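Long-range contacts in BH2851 (PDB 2GFG), which is of unknown function but belongs to the CYTH superfamily and is a putative adenylate cyclase, probably acting on phosphate-containing substrates in its barrel: residues A[134-139]-A[149-154]; A[39-44]-A[55-60]. All blocks are in the same frame, centred on the assembly; numbering follows the deposited sequence.

Overall arrangement
Both contacts pair neighbouring antiparallel strands of the single eight-stranded sheet, which closes into a barrel. Interaction 2 comes first along the chain. It joins strand 34-42 to strand 54-60 and closes before interaction 1 opens. Interaction 1 is the later hairpin of strands 134-143 and 146-155. Strand 117-131 lies between strands 34-42 and 134-143 in the sheet, so it borders both pairs. The two centres are about 21 Å apart, on opposite sides of the chain's centre. The nearest atoms are about 7 Å apart and do not touch. Acidic side chains of 149-154 and arginines of 55-60 thus come from different parts of one barrel wall, consistent with the charged tunnel of CYTH proteins.

Interaction 1: A[134-139]-A[149-154]; sequences GILCLD and YEIEFE. With EDO (1,2-ethanediol), chain H.
The beta hairpin of strands 134-143 and 146-155 forms part of the barrel wall, and 134-139 pairs antiparallel with 149-154 within it. Six backbone hydrogen bonds link I135 with E154, C137 with E152 and D139 with E150. One side of this ladder is apolar. I151 CG1 lies 3.5 Å from L136 CD1. The L138 and I151 side chains lie side by side, pointing the same way, with L138 CD2 on I151 CG1. The F153 ring, its CG anti to the backbone N (chi1 -179°), reaches G134, with CZ 3.7 Å from G134 CA. Helix 158-171 packs against L136 and F153 on this side. The other side carries acids. D139 and E152 cross at about a right angle, their carboxylate planes 78° apart. D139 OD2 stands 2.9 Å from E152 OE1 and 3.0 Å from E152 OE2, too close for two bare acceptors to be favourable alone. K182 makes salt bridges to D139, E150 and E152, and R126 NE makes one to D139 OD1. A 1,2-ethanediol O1 donates to E150 OE2 (3.1 Å). The cluster therefore probably depends on K182 and R126 to offset its negative charge.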
loop_
_atom_site.group_PDB
_atom_site.type_symbol
_atom_site.label_atom_id
_atom_site.label_comp_id
_atom_site.label_asym_id
_atom_site.label_seq_id
_atom_site.Cartn_x
_atom_site.Cartn_y
_atom_site.Cartn_z
ATOM N N GLY A 134 -15.830 6.007 -6.057
ATOM C CA GLY A 134 -14.466 5.543 -5.789
ATOM C C GLY A 134 -14.375 4.036 -5.642
ATOM O O GLY A 134 -15.232 3.298 -6.137
ATOM N N ILE A 135 -13.314 3.580 -4.975
ATOM C CA ILE A 135 -13.057 2.154 -4.797
ATOM C C ILE A 135 -12.851 1.838 -3.312
ATOM O O ILE A 135 -12.165 2.573 -2.604
ATOM C CB ILE A 135 -11.816 1.691 -5.646
ATOM C CG1 ILE A 135 -12.130 1.827 -7.145
ATOM C CG2 ILE A 135 -11.406 0.223 -5.298
ATOM C CD1 ILE A 135 -10.950 1.587 -8.063
ATOM N N LEU A 136 -13.478 0.743 -2.852
ATOM C CA LEU A 136 -13.394 0.306 -1.453
ATOM C C LEU A 136 -12.624 -1.000 -1.376
ATOM O O LEU A 136 -13.014 -1.980 -1.986
ATOM C CB LEU A 136 -14.806 0.118 -0.880
ATOM C CG LEU A 136 -14.941 -0.254 0.601
ATOM C CD1 LEU A 136 -14.409 0.869 1.495
ATOM C CD2 LEU A 136 -16.375 -0.548 0.918
ATOM N N CYS A 137 -11.518 -1.003 -0.629
ATOM C CA CYS A 137 -10.655 -2.198 -0.506
ATOM C C CYS A 137 -10.785 -2.869 0.875
ATOM O O CYS A 137 -10.764 -2.192 1.894
ATOM C CB CYS A 137 -9.188 -1.818 -0.750
ATOM S SG CYS A 137 -8.857 -1.041 -2.366
ATOM N N LEU A 138 -10.941 -4.210 0.886
ATOM C CA LEU A 138 -10.865 -5.005 2.137
ATOM C C LEU A 138 -9.545 -5.761 2.167
ATOM O O LEU A 138 -9.340 -6.678 1.381
ATOM C CB LEU A 138 -12.036 -5.985 2.243
ATOM C CG LEU A 138 -13.421 -5.407 2.611
ATOM C CD1 LEU A 138 -14.465 -6.482 2.510
ATOM C CD2 LEU A 138 -13.426 -4.815 3.998
ATOM N N ASP A 139 -8.671 -5.393 3.112
ATOM C CA ASP A 139 -7.295 -5.923 3.177
ATOM C C ASP A 139 -7.052 -6.756 4.411
ATOM O O ASP A 139 -7.082 -6.241 5.532
ATOM C CB ASP A 139 -6.287 -4.767 3.184
ATOM C CG ASP A 139 -6.210 -4.047 1.866
ATOM O OD1 ASP A 139 -6.863 -4.474 0.898
ATOM O OD2 ASP A 139 -5.466 -3.046 1.796
ATOM N N TYR A 149 -6.561 -6.688 9.796
ATOM C CA TYR A 149 -7.621 -6.468 8.817
ATOM C C TYR A 149 -7.861 -4.989 8.669
ATOM O O TYR A 149 -7.774 -4.239 9.647
ATOM C CB TYR A 149 -8.904 -7.171 9.264
ATOM C CG TYR A 149 -8.721 -8.641 9.540
ATOM C CD1 TYR A 149 -8.293 -9.090 10.798
ATOM C CD2 TYR A 149 -8.931 -9.588 8.539
ATOM C CE1 TYR A 149 -8.095 -10.457 11.053
ATOM C CE2 TYR A 149 -8.741 -10.955 8.780
ATOM C CZ TYR A 149 -8.315 -11.380 10.032
ATOM O OH TYR A 149 -8.122 -12.709 10.260
ATOM N N GLU A 150 -8.161 -4.556 7.448
ATOM C CA GLU A 150 -8.274 -3.134 7.151
ATOM C C GLU A 150 -9.238 -2.865 5.995
ATOM O O GLU A 150 -9.233 -3.574 4.989
ATOM C CB GLU A 150 -6.892 -2.571 6.796
ATOM C CG GLU A 150 -6.788 -1.044 6.879
ATOM C CD GLU A 150 -5.470 -0.507 6.333
ATOM O OE1 GLU A 150 -4.623 -1.311 5.889
ATOM O OE2 GLU A 150 -5.291 0.720 6.333
ATOM N N ILE A 151 -10.065 -1.833 6.160
ATOM C CA ILE A 151 -10.902 -1.320 5.083
ATOM C C ILE A 151 -10.330 0.029 4.660
ATOM O O ILE A 151 -9.806 0.769 5.499
ATOM C CB ILE A 151 -12.404 -1.177 5.524
ATOM C CG1 ILE A 151 -13.300 -0.955 4.312
ATOM C CG2 ILE A 151 -12.589 -0.025 6.572
ATOM C CD1 ILE A 151 -14.795 -0.980 4.647
ATOM N N GLU A 152 -10.331 0.304 3.347
ATOM C CA GLU A 152 -9.811 1.605 2.808
ATOM C C GLU A 152 -10.690 2.101 1.684
ATOM O O GLU A 152 -11.126 1.319 0.862
ATOM C CB GLU A 152 -8.379 1.455 2.257
ATOM C CG GLU A 152 -7.415 0.616 3.116
ATOM C CD GLU A 152 -6.323 -0.054 2.291
ATOM O OE1 GLU A 152 -6.606 -0.486 1.146
ATOM O OE2 GLU A 152 -5.205 -0.204 2.806
ATOM N N PHE A 153 -10.874 3.420 1.599
ATOM C CA PHE A 153 -11.600 4.026 0.471
ATOM C C PHE A 153 -10.661 4.861 -0.383
ATOM O O PHE A 153 -9.990 5.748 0.121
ATOM C CB PHE A 153 -12.757 4.885 0.958
ATOM C CG PHE A 153 -13.544 5.503 -0.148
ATOM C CD1 PHE A 153 -14.337 4.717 -0.967
ATOM C CD2 PHE A 153 -13.448 6.869 -0.421
ATOM C CE1 PHE A 153 -15.050 5.277 -2.018
ATOM C CE2 PHE A 153 -14.164 7.434 -1.482
ATOM C CZ PHE A 153 -14.963 6.637 -2.270
ATOM N N GLU A 154 -10.628 4.561 -1.690
ATOM C CA GLU A 154 -9.815 5.305 -2.660
ATOM C C GLU A 154 -10.681 6.369 -3.341
ATOM O O GLU A 154 -11.587 6.043 -4.105
ATOM C CB GLU A 154 -9.225 4.354 -3.715
ATOM C CG GLU A 154 -8.206 3.338 -3.168
ATOM C CD GLU A 154 -7.708 2.343 -4.252
ATOM O OE1 GLU A 154 -8.552 1.665 -4.871
ATOM O OE2 GLU A 154 -6.470 2.243 -4.465
HETATM C C1 EDO H . -2.554 1.144 3.477
HETATM O O1 EDO H . -2.624 1.287 4.898
HETATM C C2 EDO H . -1.265 1.756 2.932
HETATM O O2 EDO H . -0.442 0.780 2.264
#

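Interaction 2: A[39-44]-A[55-60]; sequences HYFETD and LRIREK. With EDO (1,2-ethanediol), chain F.
F41 and I57 cross obliquely on one side of the strand pair. F41 CG is anti to its carbonyl carbon (chi1 -65°), which sets the CE2-CZ side of the ring beside the I57 side chain. Its CE2 comes 3.5 Å from I57 CD1, and CZ also touches that methyl. F41 CB meets L55 CD2 at 3.9 Å. Helix 85-94 adds L92 against F41 and A91 against I57, and F97 meets the F41 ring edge-to-face. An alanine in place of F41 would probably open a gap beside I57 and leave F97 without its aromatic partner. H39 is on the same side. I57 O lies in the plane of its imidazole, at the edge. The E59 carboxylate is nearly coplanar with the ring, 21° apart, and E59 OE1 is 3.5 Å from H39 NE2. On the other side Y40 and R56 run side by side. Y40 CD1 lies 3.8 Å from R56 CB, while the extended R56 chain leads its guanidinium away. Water 1 joins their tips, bonded to Y40 OH (3.0 Å) and accepting from R56 NH1. The R58 guanidinium places NH2 3.2 Å above the R56 guanidinium plane, over its centre. R58 and K60 both donate to O1 of a 1,2-ethanediol, R58 weakly. Backbone bonds tie H39 to I57 both ways, and F41 N to L55 O. Apolar packing under a helix on one side, with arginines on the other, fits the wall of a CYTH barrel, whose basic residues characteristically line a tunnel for phosphate groups.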
loop_
_atom_site.group_PDB
_atom_site.type_symbol
_atom_site.label_atom_id
_atom_site.label_comp_id
_atom_site.label_asym_id
_atom_site.label_seq_id
_atom_site.Cartn_x
_atom_site.Cartn_y
_atom_site.Cartn_z
ATOM N N HIS A 39 7.198 -6.129 -0.999
ATOM C CA HIS A 39 8.578 -6.189 -0.537
ATOM C C HIS A 39 9.060 -4.778 -0.310
ATOM O O HIS A 39 9.119 -3.990 -1.245
ATOM C CB HIS A 39 9.456 -6.879 -1.568
ATOM C CG HIS A 39 9.038 -8.278 -1.879
ATOM N ND1 HIS A 39 9.509 -9.369 -1.180
ATOM C CD2 HIS A 39 8.180 -8.769 -2.807
ATOM C CE1 HIS A 39 8.965 -10.470 -1.667
ATOM N NE2 HIS A 39 8.157 -10.134 -2.657
ATOM N N TYR A 40 9.413 -4.455 0.936
ATOM C CA TYR A 40 9.757 -3.072 1.308
ATOM C C TYR A 40 11.242 -2.805 1.282
ATOM O O TYR A 40 12.041 -3.652 1.656
ATOM C CB TYR A 40 9.198 -2.745 2.685
ATOM C CG TYR A 40 7.705 -2.912 2.770
ATOM C CD1 TYR A 40 6.857 -2.282 1.844
ATOM C CD2 TYR A 40 7.123 -3.674 3.783
ATOM C CE1 TYR A 40 5.476 -2.434 1.907
ATOM C CE2 TYR A 40 5.733 -3.827 3.865
ATOM C CZ TYR A 40 4.914 -3.205 2.917
ATOM O OH TYR A 40 3.547 -3.354 2.976
ATOM N N PHE A 41 11.602 -1.599 0.832
ATOM C CA PHE A 41 12.983 -1.167 0.768
ATOM C C PHE A 41 13.179 0.099 1.584
ATOM O O PHE A 41 12.324 0.988 1.588
ATOM C CB PHE A 41 13.396 -0.929 -0.673
ATOM C CG PHE A 41 13.384 -2.162 -1.507
ATOM C CD1 PHE A 41 14.554 -2.897 -1.703
ATOM C CD2 PHE A 41 12.198 -2.638 -2.051
ATOM C CE1 PHE A 41 14.544 -4.065 -2.471
ATOM C CE2 PHE A 41 12.183 -3.804 -2.816
ATOM C CZ PHE A 41 13.368 -4.518 -3.017
ATOM N N GLU A 42 14.310 0.176 2.267
ATOM C CA GLU A 42 14.615 1.301 3.119
ATOM C C GLU A 42 16.096 1.266 3.501
ATOM O O GLU A 42 16.740 0.211 3.420
ATOM C CB GLU A 42 13.710 1.254 4.387
ATOM C CG GLU A 42 13.883 2.401 5.383
ATOM C CD GLU A 42 13.624 3.780 4.783
ATOM O OE1 GLU A 42 14.492 4.276 4.035
ATOM O OE2 GLU A 42 12.615 4.419 5.171
ATOM N N THR A 43 16.648 2.435 3.828
ATOM C CA THR A 43 18.023 2.543 4.339
ATOM C C THR A 43 18.065 2.194 5.825
ATOM O O THR A 43 17.035 2.158 6.482
ATOM C CB THR A 43 18.601 3.985 4.137
ATOM O OG1 THR A 43 17.818 4.932 4.871
ATOM C CG2 THR A 43 18.595 4.368 2.657
ATOM N N ASP A 44 19.264 1.954 6.348
ATOM C CA ASP A 44 19.440 1.618 7.786
ATOM C C ASP A 44 18.876 2.713 8.705
ATOM O O ASP A 44 18.165 2.419 9.669
ATOM C CB ASP A 44 20.925 1.376 8.112
ATOM C CG ASP A 44 21.437 0.018 7.597
ATOM O OD1 ASP A 44 20.706 -0.666 6.835
ATOM O OD2 ASP A 44 22.573 -0.359 7.959
ATOM N N LEU A 55 8.944 2.973 -0.470
ATOM C CA LEU A 55 9.400 2.287 -1.671
ATOM C C LEU A 55 9.146 0.796 -1.515
ATOM O O LEU A 55 9.566 0.190 -0.522
ATOM C CB LEU A 55 10.895 2.543 -1.882
ATOM C CG LEU A 55 11.545 2.032 -3.174
ATOM C CD1 LEU A 55 11.059 2.793 -4.360
ATOM C CD2 LEU A 55 13.064 2.138 -3.072
ATOM N N ARG A 56 8.454 0.208 -2.487
ATOM C CA ARG A 56 8.188 -1.235 -2.483
ATOM C C ARG A 56 8.287 -1.833 -3.869
ATOM O O ARG A 56 8.237 -1.114 -4.879
ATOM C CB ARG A 56 6.784 -1.529 -1.918
ATOM C CG ARG A 56 5.627 -0.965 -2.775
ATOM C CD ARG A 56 4.287 -1.581 -2.423
ATOM N NE ARG A 56 3.253 -1.188 -3.405
ATOM C CZ ARG A 56 2.202 -0.378 -3.163
ATOM N NH1 ARG A 56 1.914 0.044 -1.923
ATOM N NH2 ARG A 56 1.373 -0.072 -4.161
ATOM N N ILE A 57 8.479 -3.147 -3.906
ATOM C CA ILE A 57 8.225 -3.946 -5.098
ATOM C C ILE A 57 7.041 -4.874 -4.784
ATOM O O ILE A 57 7.100 -5.647 -3.834
ATOM C CB ILE A 57 9.459 -4.785 -5.512
ATOM C CG1 ILE A 57 10.565 -3.867 -6.036
ATOM C CG2 ILE A 57 9.074 -5.830 -6.585
ATOM C CD1 ILE A 57 11.904 -4.566 -6.261
ATOM N N ARG A 58 5.953 -4.738 -5.548
ATOM C CA ARG A 58 4.760 -5.577 -5.365
ATOM C C ARG A 58 4.775 -6.752 -6.314
ATOM O O ARG A 58 5.059 -6.598 -7.490
ATOM C CB ARG A 58 3.483 -4.769 -5.590
ATOM C CG ARG A 58 2.167 -5.609 -5.441
ATOM C CD ARG A 58 0.939 -4.732 -5.372
ATOM N NE ARG A 58 0.858 -4.019 -4.101
ATOM C CZ ARG A 58 -0.148 -3.217 -3.737
ATOM N NH1 ARG A 58 -1.173 -2.993 -4.554
ATOM N NH2 ARG A 58 -0.118 -2.629 -2.540
ATOM N N GLU A 59 4.391 -7.918 -5.797
ATOM C CA GLU A 59 4.252 -9.131 -6.590
ATOM C C GLU A 59 2.784 -9.580 -6.531
ATOM O O GLU A 59 2.244 -9.776 -5.456
ATOM C CB GLU A 59 5.155 -10.206 -6.027
ATOM C CG GLU A 59 5.255 -11.466 -6.853
ATOM C CD GLU A 59 6.143 -12.540 -6.175
ATOM O OE1 GLU A 59 6.785 -12.232 -5.130
ATOM O OE2 GLU A 59 6.159 -13.689 -6.662
ATOM N N LYS A 60 2.144 -9.697 -7.691
ATOM C CA LYS A 60 0.724 -10.080 -7.755
ATOM C C LYS A 60 0.414 -10.787 -9.065
ATOM O O LYS A 60 0.498 -10.178 -10.146
ATOM C CB LYS A 60 -0.170 -8.846 -7.599
ATOM C CG LYS A 60 -1.674 -9.166 -7.440
ATOM C CD LYS A 60 -2.533 -7.905 -7.486
ATOM C CE LYS A 60 -2.717 -7.393 -8.925
ATOM N NZ LYS A 60 -3.617 -6.180 -8.995
HETATM C C1 EDO F . -0.988 -3.789 -8.290
HETATM O O1 EDO F . -2.191 -4.016 -7.545
HETATM C C2 EDO F . -0.473 -2.368 -8.034
HETATM O O2 EDO F . 0.624 -2.071 -8.911
HETATM O O HOH W 1 2.398 -1.440 0.967
HETATM O O HOH W 2 9.984 2.085 2.039
#